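Local coordinates for protein putative phosphosugar isomerase (PDB 3G68) that is a putative double-SIS-domain phosphosugar isomerase that probably binds phosphorylated sugars, with family ties to the isomerising part of glucosamine-6-phosphate synthase, at residues Q53-N58 and P307-F312; E210-G215 and T239-E244; H216-G221 and T265-R270; T259-D264 and N284-G289. All coordinates share one frame; numbering follows the deposited sequence. Where two conformers were deposited one is given.

Contact 1 of 4, residues Q53-N58 and P307-F312; sequences QPYLQN and PYYQTF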
loop_
_atom_site.group_PDB
_atom_site.type_symbol
_atom_site.label_atom_id
_atom_site.label_comp_id
_atom_site.label_asym_id
_atom_site.label_seq_id
_atom_site.Cartn_x
_atom_site.Cartn_y
_atom_site.Cartn_z
ATOM N N GLN B 53 42.473 28.174 17.804
ATOM C CA GLN B 53 43.526 27.715 18.711
ATOM C C GLN B 53 43.016 26.932 19.929
ATOM O O GLN B 53 43.599 25.886 20.249
ATOM C CB GLN B 53 44.482 28.854 19.107
ATOM C CG GLN B 53 45.616 28.416 20.048
ATOM C CD GLN B 53 45.199 28.330 21.513
ATOM O OE1 GLN B 53 44.310 29.051 21.960
ATOM N NE2 GLN B 53 45.887 27.480 22.281
ATOM N N PRO B 54 41.970 27.421 20.626
ATOM C CA PRO B 54 41.509 26.613 21.759
ATOM C C PRO B 54 41.091 25.198 21.356
ATOM O O PRO B 54 41.490 24.227 21.997
ATOM C CB PRO B 54 40.322 27.402 22.313
ATOM C CG PRO B 54 40.586 28.817 21.911
ATOM C CD PRO B 54 41.191 28.673 20.524
ATOM N N TYR B 55 40.316 25.085 20.286
ATOM C CA TYR B 55 39.883 23.769 19.796
ATOM C C TYR B 55 41.059 22.873 19.570
ATOM O O TYR B 55 41.063 21.716 20.008
ATOM C CB TYR B 55 39.117 23.939 18.483
ATOM C CG TYR B 55 38.716 22.665 17.754
ATOM C CD1 TYR B 55 37.612 21.932 18.156
ATOM C CD2 TYR B 55 39.404 22.245 16.612
ATOM C CE1 TYR B 55 37.241 20.772 17.481
ATOM C CE2 TYR B 55 39.010 21.103 15.917
ATOM C CZ TYR B 55 37.919 20.386 16.351
ATOM O OH TYR B 55 37.500 19.251 15.664
ATOM N N LEU B 56 42.072 23.424 18.911
ATOM C CA LEU B 56 43.245 22.677 18.566
ATOM C C LEU B 56 44.052 22.265 19.783
ATOM O O LEU B 56 44.547 21.130 19.842
ATOM C CB LEU B 56 44.108 23.457 17.602
ATOM C CG LEU B 56 43.521 23.561 16.201
ATOM C CD1 LEU B 56 44.449 24.469 15.358
ATOM C CD2 LEU B 56 43.344 22.178 15.593
ATOM N N GLN B 57 44.175 23.188 20.737
ATOM C CA GLN B 57 44.885 22.905 21.984
ATOM C C GLN B 57 44.193 21.753 22.735
ATOM O O GLN B 57 44.854 20.910 23.325
ATOM C CB GLN B 57 44.962 24.166 22.850
ATOM C CG GLN B 57 45.848 24.050 24.112
ATOM C CD GLN B 57 47.353 23.872 23.842
ATOM O OE1 GLN B 57 47.847 24.074 22.736
ATOM N NE2 GLN B 57 48.085 23.536 24.884
ATOM N N ASN B 58 42.862 21.748 22.720
ATOM C CA ASN B 58 42.079 20.680 23.313
ATOM C C ASN B 58 42.249 19.348 22.554
ATOM O O ASN B 58 42.444 18.310 23.171
ATOM C CB ASN B 58 40.616 21.080 23.347
ATOM C CG ASN B 58 39.743 20.058 24.004
ATOM O OD1 ASN B 58 39.118 19.232 23.320
ATOM N ND2 ASN B 58 39.704 20.071 25.329
ATOM N N PRO B 307 30.926 24.305 22.272
ATOM C CA PRO B 307 31.683 25.549 22.402
ATOM C C PRO B 307 32.645 25.854 21.264
ATOM O O PRO B 307 33.096 26.990 21.155
ATOM C CB PRO B 307 32.455 25.360 23.711
ATOM C CG PRO B 307 32.555 23.912 23.873
ATOM C CD PRO B 307 31.328 23.322 23.301
ATOM N N TYR B 308 32.955 24.855 20.446
ATOM C CA TYR B 308 33.852 25.013 19.334
ATOM C C TYR B 308 33.087 25.198 18.026
ATOM O O TYR B 308 33.373 26.124 17.274
ATOM C CB TYR B 308 34.773 23.812 19.211
ATOM C CG TYR B 308 35.488 23.462 20.500
ATOM C CD1 TYR B 308 36.431 24.329 21.041
ATOM C CD2 TYR B 308 35.232 22.249 21.166
ATOM C CE1 TYR B 308 37.093 24.027 22.217
ATOM C CE2 TYR B 308 35.892 21.939 22.360
ATOM C CZ TYR B 308 36.836 22.829 22.868
ATOM O OH TYR B 308 37.518 22.547 24.036
ATOM N N TYR B 309 32.098 24.353 17.772
ATOM C CA TYR B 309 31.409 24.392 16.457
ATOM C C TYR B 309 30.384 25.508 16.272
ATOM O O TYR B 309 29.993 25.820 15.130
ATOM C CB TYR B 309 30.842 22.998 16.065
ATOM C CG TYR B 309 31.896 21.901 16.128
ATOM C CD1 TYR B 309 33.178 22.097 15.617
ATOM C CD2 TYR B 309 31.610 20.662 16.718
ATOM C CE1 TYR B 309 34.157 21.088 15.698
ATOM C CE2 TYR B 309 32.556 19.668 16.770
ATOM C CZ TYR B 309 33.828 19.884 16.276
ATOM O OH TYR B 309 34.783 18.898 16.351
ATOM N N GLN B 310 29.992 26.141 17.368
ATOM C CA GLN B 310 29.128 27.337 17.314
ATOM C C GLN B 310 29.776 28.441 16.499
ATOM O O GLN B 310 29.082 29.366 16.064
ATOM C CB GLN B 310 28.799 27.851 18.726
ATOM C CG GLN B 310 30.024 28.375 19.499
ATOM C CD GLN B 310 29.694 28.882 20.903
ATOM O OE1 GLN B 310 28.568 29.253 21.210
ATOM N NE2 GLN B 310 30.692 28.887 21.754
ATOM N N THR B 311 31.094 28.379 16.321
ATOM C CA THR B 311 31.818 29.354 15.517
ATOM C C THR B 311 31.269 29.439 14.074
ATOM O O THR B 311 31.412 30.437 13.419
ATOM C CB THR B 311 33.353 29.088 15.502
ATOM O OG1 THR B 311 34.036 30.232 14.959
ATOM C CG2 THR B 311 33.689 27.832 14.686
ATOM N N PHE B 312 30.650 28.384 13.577
ATOM C CA PHE B 312 30.095 28.419 12.214
ATOM C C PHE B 312 28.752 29.088 12.076
ATOM O O PHE B 312 28.208 29.108 10.974
ATOM C CB PHE B 312 30.075 27.013 11.614
ATOM C CG PHE B 312 31.421 26.448 11.510
ATOM C CD1 PHE B 312 32.368 27.066 10.684
ATOM C CD2 PHE B 312 31.812 25.363 12.294
ATOM C CE1 PHE B 312 33.680 26.565 10.625
ATOM C CE2 PHE B 312 33.110 24.867 12.213
ATOM C CZ PHE B 312 34.036 25.472 11.377
#

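Contact 2 of 4, residues E210-G215 and T239-E244; sequences EIRIIG and TGYEFE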
loop_
_atom_site.group_PDB
_atom_site.type_symbol
_atom_site.label_atom_id
_atom_site.label_comp_id
_atom_site.label_asym_id
_atom_site.label_seq_id
_atom_site.Cartn_x
_atom_site.Cartn_y
_atom_site.Cartn_z
ATOM N N GLU B 210 28.760 54.416 17.449
ATOM C CA GLU B 210 29.934 53.646 17.908
ATOM C C GLU B 210 29.436 52.375 18.525
ATOM O O GLU B 210 28.405 52.373 19.253
ATOM C CB GLU B 210 30.836 54.470 18.836
ATOM C CG GLU B 210 30.216 55.013 20.094
ATOM C CD GLU B 210 30.354 54.099 21.288
ATOM O OE1 GLU B 210 30.812 52.960 21.099
ATOM O OE2 GLU B 210 29.998 54.541 22.440
ATOM N N ILE B 211 30.144 51.297 18.244
ATOM C CA ILE B 211 29.706 49.973 18.654
ATOM C C ILE B 211 30.750 49.223 19.469
ATOM O O ILE B 211 31.946 49.342 19.232
ATOM C CB ILE B 211 29.402 49.105 17.392
ATOM C CG1 ILE B 211 28.336 49.751 16.496
ATOM C CG2 ILE B 211 28.942 47.682 17.800
ATOM C CD1 ILE B 211 28.207 49.132 15.099
ATOM N N ARG B 212 30.284 48.424 20.416
ATOM C CA ARG B 212 31.123 47.503 21.150
ATOM C C ARG B 212 30.420 46.138 21.119
ATOM O O ARG B 212 29.205 46.081 21.148
ATOM C CB ARG B 212 31.375 47.981 22.589
ATOM C CG ARG B 212 32.264 49.193 22.615
ATOM C CD ARG B 212 32.652 49.526 24.039
ATOM N NE ARG B 212 33.487 50.712 24.076
ATOM C CZ ARG B 212 33.029 51.947 24.100
ATOM N NH1 ARG B 212 31.718 52.208 24.140
ATOM N NH2 ARG B 212 33.895 52.956 24.107
ATOM N N ILE B 213 31.172 45.065 20.949
ATOM C CA ILE B 213 30.619 43.700 20.950
ATOM C C ILE B 213 31.205 43.034 22.195
ATOM O O ILE B 213 32.407 43.161 22.455
ATOM C CB ILE B 213 31.007 42.886 19.698
ATOM C CG1 ILE B 213 30.601 43.631 18.434
ATOM C CG2 ILE B 213 30.342 41.486 19.733
ATOM C CD1 ILE B 213 31.098 42.938 17.142
ATOM N N ILE B 214 30.352 42.366 22.978
ATOM C CA ILE B 214 30.794 41.639 24.169
ATOM C C ILE B 214 30.491 40.162 23.919
ATOM O O ILE B 214 29.323 39.806 23.656
ATOM C CB ILE B 214 30.071 42.105 25.443
ATOM C CG1 ILE B 214 30.165 43.625 25.598
ATOM C CG2 ILE B 214 30.611 41.366 26.674
ATOM C CD1 ILE B 214 29.431 44.149 26.789
ATOM N N GLY B 215 31.536 39.327 23.942
ATOM C CA GLY B 215 31.416 37.880 23.698
ATOM C C GLY B 215 31.953 37.028 24.841
ATOM O O GLY B 215 32.609 37.525 25.753
ATOM N N THR B 239 34.863 48.058 18.622
ATOM C CA THR B 239 35.805 47.217 19.343
ATOM C C THR B 239 35.078 46.025 19.943
ATOM O O THR B 239 33.940 46.145 20.389
ATOM C CB THR B 239 36.513 48.028 20.425
ATOM O OG1 THR B 239 37.118 49.171 19.802
ATOM C CG2 THR B 239 37.603 47.192 21.090
ATOM N N GLY B 240 35.741 44.865 19.948
ATOM C CA GLY B 240 35.191 43.621 20.526
ATOM C C GLY B 240 35.902 43.298 21.818
ATOM O O GLY B 240 37.108 43.565 21.946
ATOM N N TYR B 241 35.171 42.736 22.781
ATOM C CA TYR B 241 35.714 42.411 24.107
ATOM C C TYR B 241 35.183 41.091 24.620
ATOM O O TYR B 241 34.014 40.754 24.386
ATOM C CB TYR B 241 35.222 43.441 25.143
ATOM C CG TYR B 241 35.579 44.870 24.817
ATOM C CD1 TYR B 241 34.746 45.636 24.000
ATOM C CD2 TYR B 241 36.733 45.445 25.286
ATOM C CE1 TYR B 241 35.047 46.946 23.684
ATOM C CE2 TYR B 241 37.062 46.782 24.961
ATOM C CZ TYR B 241 36.202 47.513 24.145
ATOM O OH TYR B 241 36.491 48.798 23.817
ATOM N N GLU B 242 36.026 40.345 25.339
ATOM C CA GLU B 242 35.527 39.181 26.097
ATOM C C GLU B 242 34.766 39.773 27.324
ATOM O O GLU B 242 35.057 40.891 27.776
ATOM C CB GLU B 242 36.680 38.215 26.439
ATOM C CG GLU B 242 36.325 36.974 27.317
ATOM C CD GLU B 242 36.263 37.286 28.799
ATOM O OE1 GLU B 242 36.973 38.206 29.235
ATOM O OE2 GLU B 242 35.491 36.641 29.535
ATOM N N PHE B 243 33.794 39.027 27.852
ATOM C CA PHE B 243 32.908 39.471 28.936
ATOM C C PHE B 243 33.623 40.009 30.178
ATOM O O PHE B 243 33.352 41.124 30.640
ATOM C CB PHE B 243 31.990 38.297 29.342
ATOM C CG PHE B 243 30.849 38.681 30.213
ATOM C CD1 PHE B 243 30.992 38.713 31.591
ATOM C CD2 PHE B 243 29.621 39.006 29.669
ATOM C CE1 PHE B 243 29.924 39.080 32.415
ATOM C CE2 PHE B 243 28.544 39.357 30.499
ATOM C CZ PHE B 243 28.713 39.395 31.872
ATOM N N GLU B 244 34.526 39.201 30.717
ATOM C CA GLU B 244 35.316 39.619 31.879
ATOM C C GLU B 244 36.148 40.871 31.646
ATOM O O GLU B 244 36.162 41.743 32.517
ATOM C CB GLU B 244 36.204 38.502 32.413
ATOM C CG GLU B 244 35.623 37.781 33.603
ATOM C CD GLU B 244 35.565 38.635 34.831
ATOM O OE1 GLU B 244 34.619 38.441 35.602
ATOM O OE2 GLU B 244 36.427 39.518 35.029
HETATM O O HOH W 1 36.441 51.808 22.891
#

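Contact 3 of 4, residues H216-G221 and T265-R270; sequences HSDIYG and TGKEPR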
loop_
_atom_site.group_PDB
_atom_site.type_symbol
_atom_site.label_atom_id
_atom_site.label_comp_id
_atom_site.label_asym_id
_atom_site.label_seq_id
_atom_site.Cartn_x
_atom_site.Cartn_y
_atom_site.Cartn_z
ATOM N N HIS B 216 31.649 35.732 24.782
ATOM C CA HIS B 216 32.210 34.756 25.700
ATOM C C HIS B 216 33.612 34.364 25.186
ATOM O O HIS B 216 33.863 34.438 23.983
ATOM C CB HIS B 216 31.311 33.508 25.769
ATOM C CG HIS B 216 31.758 32.496 26.784
ATOM N ND1 HIS B 216 32.647 31.495 26.482
ATOM C CD2 HIS B 216 31.460 32.351 28.096
ATOM C CE1 HIS B 216 32.862 30.757 27.555
ATOM N NE2 HIS B 216 32.154 31.255 28.550
ATOM N N SER B 217 34.501 33.902 26.080
ATOM C CA SER B 217 35.850 33.486 25.673
ATOM C C SER B 217 35.876 32.417 24.558
ATOM O O SER B 217 36.791 32.409 23.741
ATOM C CB SER B 217 36.679 32.993 26.879
ATOM O OG SER B 217 36.000 32.004 27.624
ATOM N N ASP B 218 34.868 31.547 24.510
ATOM C CA ASP B 218 34.775 30.485 23.498
ATOM C C ASP B 218 34.644 31.031 22.076
ATOM O O ASP B 218 34.996 30.321 21.122
ATOM C CB ASP B 218 33.605 29.523 23.781
ATOM C CG ASP B 218 33.793 28.710 25.037
ATOM O OD1 ASP B 218 34.952 28.543 25.495
ATOM O OD2 ASP B 218 32.771 28.220 25.543
ATOM N N ILE B 219 34.163 32.279 21.955
ATOM C CA ILE B 219 34.025 32.957 20.678
ATOM C C ILE B 219 34.826 34.281 20.649
ATOM O O ILE B 219 34.508 35.195 19.916
ATOM C CB ILE B 219 32.528 33.121 20.262
ATOM C CG1 ILE B 219 31.715 33.800 21.356
ATOM C CG2 ILE B 219 31.971 31.717 19.844
ATOM C CD1 ILE B 219 30.280 34.319 20.894
ATOM N N TYR B 220 35.920 34.347 21.405
ATOM C CA TYR B 220 36.731 35.568 21.429
ATOM C C TYR B 220 37.279 35.967 20.029
ATOM O O TYR B 220 37.153 37.103 19.619
ATOM C CB TYR B 220 37.858 35.425 22.472
ATOM C CG TYR B 220 38.719 36.656 22.580
ATOM C CD1 TYR B 220 38.160 37.878 22.901
ATOM C CD2 TYR B 220 40.092 36.589 22.339
ATOM C CE1 TYR B 220 38.950 39.012 22.998
ATOM C CE2 TYR B 220 40.887 37.708 22.407
ATOM C CZ TYR B 220 40.321 38.914 22.743
ATOM O OH TYR B 220 41.118 40.025 22.805
ATOM N N GLY B 221 37.804 35.018 19.281
ATOM C CA GLY B 221 38.306 35.305 17.922
ATOM C C GLY B 221 37.179 35.846 17.044
ATOM O O GLY B 221 37.360 36.851 16.352
ATOM N N THR B 265 26.451 33.086 24.712
ATOM C CA THR B 265 26.606 31.630 24.486
ATOM C C THR B 265 25.941 30.744 25.542
ATOM O O THR B 265 25.987 29.514 25.427
ATOM C CB THR B 265 28.074 31.218 24.357
ATOM O OG1 THR B 265 28.726 31.381 25.615
ATOM C CG2 THR B 265 28.785 32.026 23.265
ATOM N N GLY B 266 25.317 31.360 26.541
ATOM C CA GLY B 266 24.611 30.633 27.568
ATOM C C GLY B 266 25.487 30.073 28.684
ATOM O O GLY B 266 24.971 29.365 29.539
ATOM N N LYS B 267 26.791 30.370 28.677
ATOM C CA LYS B 267 27.729 29.907 29.724
ATOM C C LYS B 267 28.015 30.982 30.764
ATOM O O LYS B 267 28.747 30.730 31.718
ATOM C CB LYS B 267 29.053 29.452 29.115
ATOM C CG LYS B 267 28.969 28.167 28.337
ATOM C CD LYS B 267 30.275 27.829 27.581
ATOM C CE LYS B 267 31.342 27.136 28.416
ATOM N NZ LYS B 267 32.298 26.379 27.525
ATOM N N GLU B 268 27.446 32.170 30.610
ATOM C CA GLU B 268 27.724 33.271 31.529
ATOM C C GLU B 268 26.478 33.690 32.306
ATOM O O GLU B 268 25.643 34.419 31.780
ATOM C CB GLU B 268 28.298 34.458 30.749
ATOM C CG GLU B 268 28.581 35.690 31.614
ATOM C CD GLU B 268 29.459 35.369 32.812
ATOM O OE1 GLU B 268 30.672 35.130 32.611
ATOM O OE2 GLU B 268 28.932 35.354 33.945
ATOM N N PRO B 269 26.369 33.271 33.586
ATOM C CA PRO B 269 25.151 33.615 34.321
ATOM C C PRO B 269 24.927 35.108 34.578
ATOM O O PRO B 269 23.791 35.502 34.791
ATOM C CB PRO B 269 25.281 32.819 35.622
ATOM C CG PRO B 269 26.717 32.594 35.777
ATOM C CD PRO B 269 27.276 32.447 34.402
ATOM N N ARG B 270 25.984 35.923 34.522
ATOM C CA ARG B 270 25.857 37.369 34.713
ATOM C C ARG B 270 25.337 38.163 33.484
ATOM O O ARG B 270 25.149 39.365 33.590
ATOM C CB ARG B 270 27.187 37.940 35.198
ATOM C CG ARG B 270 27.611 37.432 36.589
ATOM C CD ARG B 270 29.016 37.969 36.957
ATOM N NE ARG B 270 30.018 37.372 36.075
ATOM C CZ ARG B 270 31.289 37.757 35.960
ATOM N NH1 ARG B 270 31.784 38.753 36.678
ATOM N NH2 ARG B 270 32.068 37.111 35.091
HETATM O O HOH W 2 30.373 29.160 24.807
#

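Contact 4 of 4, residues T259-D264 and N284-G289; sequences TIFILD and NVFAIG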
loop_
_atom_site.group_PDB
_atom_site.type_symbol
_atom_site.label_atom_id
_atom_site.label_comp_id
_atom_site.label_asym_id
_atom_site.label_seq_id
_atom_site.Cartn_x
_atom_site.Cartn_y
_atom_site.Cartn_z
ATOM N N THR B 259 26.216 51.756 21.047
ATOM C CA THR B 259 25.554 50.547 20.580
ATOM C C THR B 259 26.373 49.371 21.094
ATOM O O THR B 259 27.624 49.354 20.952
ATOM C CB THR B 259 25.444 50.507 19.075
ATOM O OG1 THR B 259 24.626 51.604 18.629
ATOM C CG2 THR B 259 24.803 49.165 18.618
ATOM N N ILE B 260 25.676 48.374 21.639
ATOM C CA ILE B 260 26.327 47.159 22.173
ATOM C C ILE B 260 25.614 45.911 21.692
ATOM O O ILE B 260 24.383 45.806 21.756
ATOM C CB ILE B 260 26.411 47.059 23.735
ATOM C CG1 ILE B 260 26.949 48.338 24.362
ATOM C CG2 ILE B 260 27.324 45.892 24.145
ATOM C CD1 ILE B 260 25.932 49.392 24.481
ATOM N N PHE B 261 26.418 44.973 21.167
ATOM C CA PHE B 261 25.957 43.660 20.723
ATOM C C PHE B 261 26.518 42.674 21.736
ATOM O O PHE B 261 27.741 42.684 21.986
ATOM C CB PHE B 261 26.457 43.297 19.338
ATOM C CG PHE B 261 25.844 44.107 18.278
ATOM C CD1 PHE B 261 24.565 43.799 17.821
ATOM C CD2 PHE B 261 26.496 45.208 17.757
ATOM C CE1 PHE B 261 23.952 44.553 16.853
ATOM C CE2 PHE B 261 25.890 45.979 16.748
ATOM C CZ PHE B 261 24.617 45.647 16.296
ATOM N N ILE B 262 25.633 41.884 22.346
ATOM C CA ILE B 262 26.037 40.838 23.293
ATOM C C ILE B 262 25.814 39.475 22.623
ATOM O O ILE B 262 24.693 39.121 22.258
ATOM C CB ILE B 262 25.302 40.946 24.648
ATOM C CG1 ILE B 262 25.632 42.325 25.289
ATOM C CG2 ILE B 262 25.753 39.810 25.589
ATOM C CD1 ILE B 262 25.126 42.553 26.725
ATOM N N LEU B 263 26.910 38.746 22.438
ATOM C CA LEU B 263 26.899 37.404 21.847
ATOM C C LEU B 263 26.836 36.470 23.055
ATOM O O LEU B 263 27.840 36.232 23.715
ATOM C CB LEU B 263 28.170 37.202 21.024
ATOM C CG LEU B 263 28.414 38.213 19.892
ATOM C CD1 LEU B 263 29.705 37.815 19.108
ATOM C CD2 LEU B 263 27.213 38.258 18.977
ATOM N N ASP B 264 25.629 36.017 23.370
ATOM C CA ASP B 264 25.351 35.246 24.577
ATOM C C ASP B 264 25.365 33.734 24.304
ATOM O O ASP B 264 24.402 33.161 23.782
ATOM C CB ASP B 264 24.022 35.704 25.190
ATOM C CG ASP B 264 23.624 34.891 26.426
ATOM O OD1 ASP B 264 24.498 34.239 27.041
ATOM O OD2 ASP B 264 22.427 34.902 26.765
ATOM N N ASN B 284 20.399 51.089 22.973
ATOM C CA ASN B 284 20.973 50.335 21.864
ATOM C C ASN B 284 21.721 49.077 22.258
ATOM O O ASN B 284 22.850 48.849 21.789
ATOM C CB ASN B 284 21.897 51.288 21.076
ATOM C CG ASN B 284 21.217 52.589 20.759
ATOM O OD1 ASN B 284 20.103 52.599 20.237
ATOM N ND2 ASN B 284 21.855 53.699 21.117
ATOM N N VAL B 285 21.102 48.251 23.117
ATOM C CA VAL B 285 21.676 46.964 23.524
ATOM C C VAL B 285 20.921 45.834 22.760
ATOM O O VAL B 285 19.688 45.725 22.818
ATOM C CB VAL B 285 21.667 46.723 25.047
ATOM C CG1 VAL B 285 22.357 45.359 25.318
ATOM C CG2 VAL B 285 22.408 47.861 25.801
ATOM N N PHE B 286 21.662 45.010 22.033
ATOM C CA PHE B 286 21.089 43.916 21.207
ATOM C C PHE B 286 21.745 42.617 21.648
ATOM O O PHE B 286 22.951 42.486 21.536
ATOM C CB PHE B 286 21.381 44.139 19.708
ATOM C CG PHE B 286 20.916 45.471 19.184
ATOM C CD1 PHE B 286 19.641 45.618 18.630
ATOM C CD2 PHE B 286 21.748 46.572 19.220
ATOM C CE1 PHE B 286 19.213 46.832 18.171
ATOM C CE2 PHE B 286 21.305 47.810 18.744
ATOM C CZ PHE B 286 20.050 47.932 18.228
ATOM N N ALA B 287 20.954 41.670 22.168
ATOM C CA ALA B 287 21.489 40.371 22.600
ATOM C C ALA B 287 21.175 39.301 21.572
ATOM O O ALA B 287 20.087 39.244 21.055
ATOM C CB ALA B 287 20.939 39.987 23.962
ATOM N N ILE B 288 22.165 38.472 21.281
ATOM C CA ILE B 288 22.059 37.417 20.284
ATOM C C ILE B 288 22.393 36.072 20.957
ATOM O O ILE B 288 23.465 35.918 21.552
ATOM C CB ILE B 288 23.064 37.660 19.117
ATOM C CG1 ILE B 288 22.775 39.006 18.418
ATOM C CG2 ILE B 288 23.043 36.480 18.187
ATOM C CD1 ILE B 288 23.807 39.455 17.372
ATOM N N GLY B 289 21.473 35.109 20.841
ATOM C CA GLY B 289 21.701 33.789 21.385
ATOM C C GLY B 289 20.526 32.844 21.411
ATOM O O GLY B 289 19.419 33.176 20.962
#

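Contact 1 of 4, residues Q53-N58 and P307-F312
Tyr55 turns the edge of its ring toward the face of Tyr308 in a T-shaped (edge-to-face) pair, with ring centroids 5.4 Å apart and planes at 68°. Pro307 CG lies over one face of the Tyr308 ring, offset toward the rim, and Tyr308 CB sits likewise above one face of Tyr309, whose edge receives Tyr55 OH in plane. The three tyrosines form an aromatic cluster that joins helix 43-59, in the first SIS domain of this double-SIS protein, to the loop following strand 299-300 of the second sheet.

Tyr55 CG is anti to its backbone N (chi1 174°), and the CD1-CE1 side of the ring meets both loop tyrosines. Its CD1 meets Tyr308 CG at 3.5 Å, the closest carbon approach of this pair, while its CE1 comes within 3.6 Å of Tyr309 CE1. The Tyr55 and Tyr309 planes are inclined at 60°. On the flank of the cluster, Asn58 lies across the far end of Tyr308 at about a right angle, and Asn58 CG is 3.3 Å from Tyr308 OH.

Met155 and Leu159 of helix 145-165 pack against Tyr55, and Ile180 of helix 170-184 against Tyr309. Within the loop, Gln310 NE2 donates to Pro307 O at 3.1 Å, reaching it from above the carbonyl plane. At the polar end two hydrogen bonds meet at Tyr309 OH: one joins it to Glu176 OE1, and in the other it accepts from Tyr55 OH at 2.8 Å.

Contact 2 of 4, residues E210-G215 and T239-E244
Arg212 lies against the ring of Tyr241, and its side chain can be traced outward from the strand. CB is close to Thr239 O and Tyr241 CE1. CG is anti to the carbonyl carbon (chi1 -70°) and approaches Tyr241 CE1 to 3.7 Å; CD comes nearer to the same CE1, at 3.5 Å. From CG to NE the chain is extended and crosses the tyrosine obliquely, with NE 3.6 Å from Tyr241 OH. That oxygen lies at the edge of the guanidinium, close to its plane, with the guanidinium and ring planes 37° apart. At the tip the two terminal nitrogens part: NH2 donates to water 1 at 3.0 Å, which is also hydrogen-bonded to Tyr241 OH at 3.1 Å, whereas NH1 forms a salt bridge with Glu210 OE1 at 3.3 Å.

Beneath these groups the strands run parallel, their axes 24° apart, and the backbone bonds alternate from Thr239 N to Gly215 N; Tyr241 N to Ile213 O, at 2.8 Å, is the shortest of these four. Phe243, the first residue of the helix after strand 238-242, meets Ile214 CG2 through CD2 at 3.9 Å. Glu242, the N-cap of helix 243-250, accepts from Glu244 N through OE2. On the other side of the sheet, Ile213 rests on Ala226 and Leu230 of helix 220-234, the connection that makes this pair a beta-alpha-beta crossover, with 238-242 as an outermost strand of the second parallel sheet.

Contact 3 of 4, residues H216-G221 and T265-R270
Two first torsions set His216 CG and Thr265 OG1 against each other: His216 CG is anti to the backbone N (chi1 -175°), while Thr265 OG1 takes the crowded position between its N and carbonyl carbon (chi1 68°). OG1 lies 3.4 Å from His216 CG, the two side chains crossing at about a right angle. The Lys267 chain bends at chi3 (83°) beside Asp218 OD2, and NZ ends on that oxygen.

Lys267 NZ donates to the syn lone pair of Asp218 OD2 at 2.7 Å, a salt bridge. The same oxygen accepts from water 2, also at 2.7 Å, and that water is hydrogen-bonded to Thr265 OG1 at 2.9 Å. The aliphatic part of Lys267 crosses His216, with CB 3.6 Å from His216 NE2 and CD in an off-centre CH-pi contact. Asp218 N donates to His216 ND1 at 3.0 Å, a bond that helps fix the rotation of the imidazole. Ile219 CD1 and Thr265 CG2 meet tip to tip at 3.6 Å.

In the second half of this double-SIS protein, this surface contact joins loops that follow adjacent strands of the parallel alpha/beta sheet, 210-215 and 258-264, one leading into helix 220-234 and the other into helix 271-279, with Gln310 packing beside both.

Contact 4 of 4, residues T259-D264 and N284-G289
Phe261 and Phe286 lie side by side and point the same way, their planes 24° apart but slid so that the rings barely overlap, with centroids separated by 5.3 Å. Both have CG anti to the carbonyl carbon (Phe261 chi1 -70°), which starts the two side chains off alike. The touching parts are off-centre: Phe261 CD1 is 3.7 Å from Phe286 CB, and Phe261 CE1 reaches Phe286 CD2 at 3.8 Å. The far part of the Phe286 ring takes Thr259 CG2 at its edge, near the ring plane, 3.8 Å from CE2. Thr259 and Asn284 cross at about a right angle, the threonine OG1 meeting the asparagine CB. Further along the same side of the sheet, Leu263 and Ile288 also run side by side, CD2 of the leucine 4.0 Å from CD1 of the isoleucine. Helix 202-206 lies on this side, with Leu205 against Phe261.

These pairs belong to a beta-alpha-beta unit of the second parallel sheet, strand 258-264 being followed by helix 271-279 and strand 284-289. The axes diverge by only 17°, and five backbone bonds close the ladder, from Ile260 N donating to Asn284 O at 2.9 Å to Asp264 N donating to Ile288 O at 2.8 Å. The connecting helix covers the other side, where Ile275 packs on both Ile262 and Ala287.

There Ile262 and Val285 cross obliquely, CD1 of the isoleucine approaching CG1 of the valine. The Asp264 carboxylate turns instead to its own loop, where OD1 accepts from Gly266 N.

From the N terminus, 53-58 on helix 43-59 opens the longest loop, which contact 1 closes only at 307-312, so contacts 2, 3 and 4 all nest inside it. Within that span, contact 2 closes the crossover between 210-215 and 239-244 before contact 4 opens at 259-264 and closes at 284-289. Contact 3 crosses both, since 216-221 lies inside the loop of contact 2 and 265-270 inside that of contact 4. Contacts 2 and 4 share one sheet, where strands 210-215 and 258-264 are neighbours. Pro307 and Gln310 pack on contact 3, while other residues of their loop reach helix 43-59, so 307-312 bridges the sheet's loop ends and the first SIS domain.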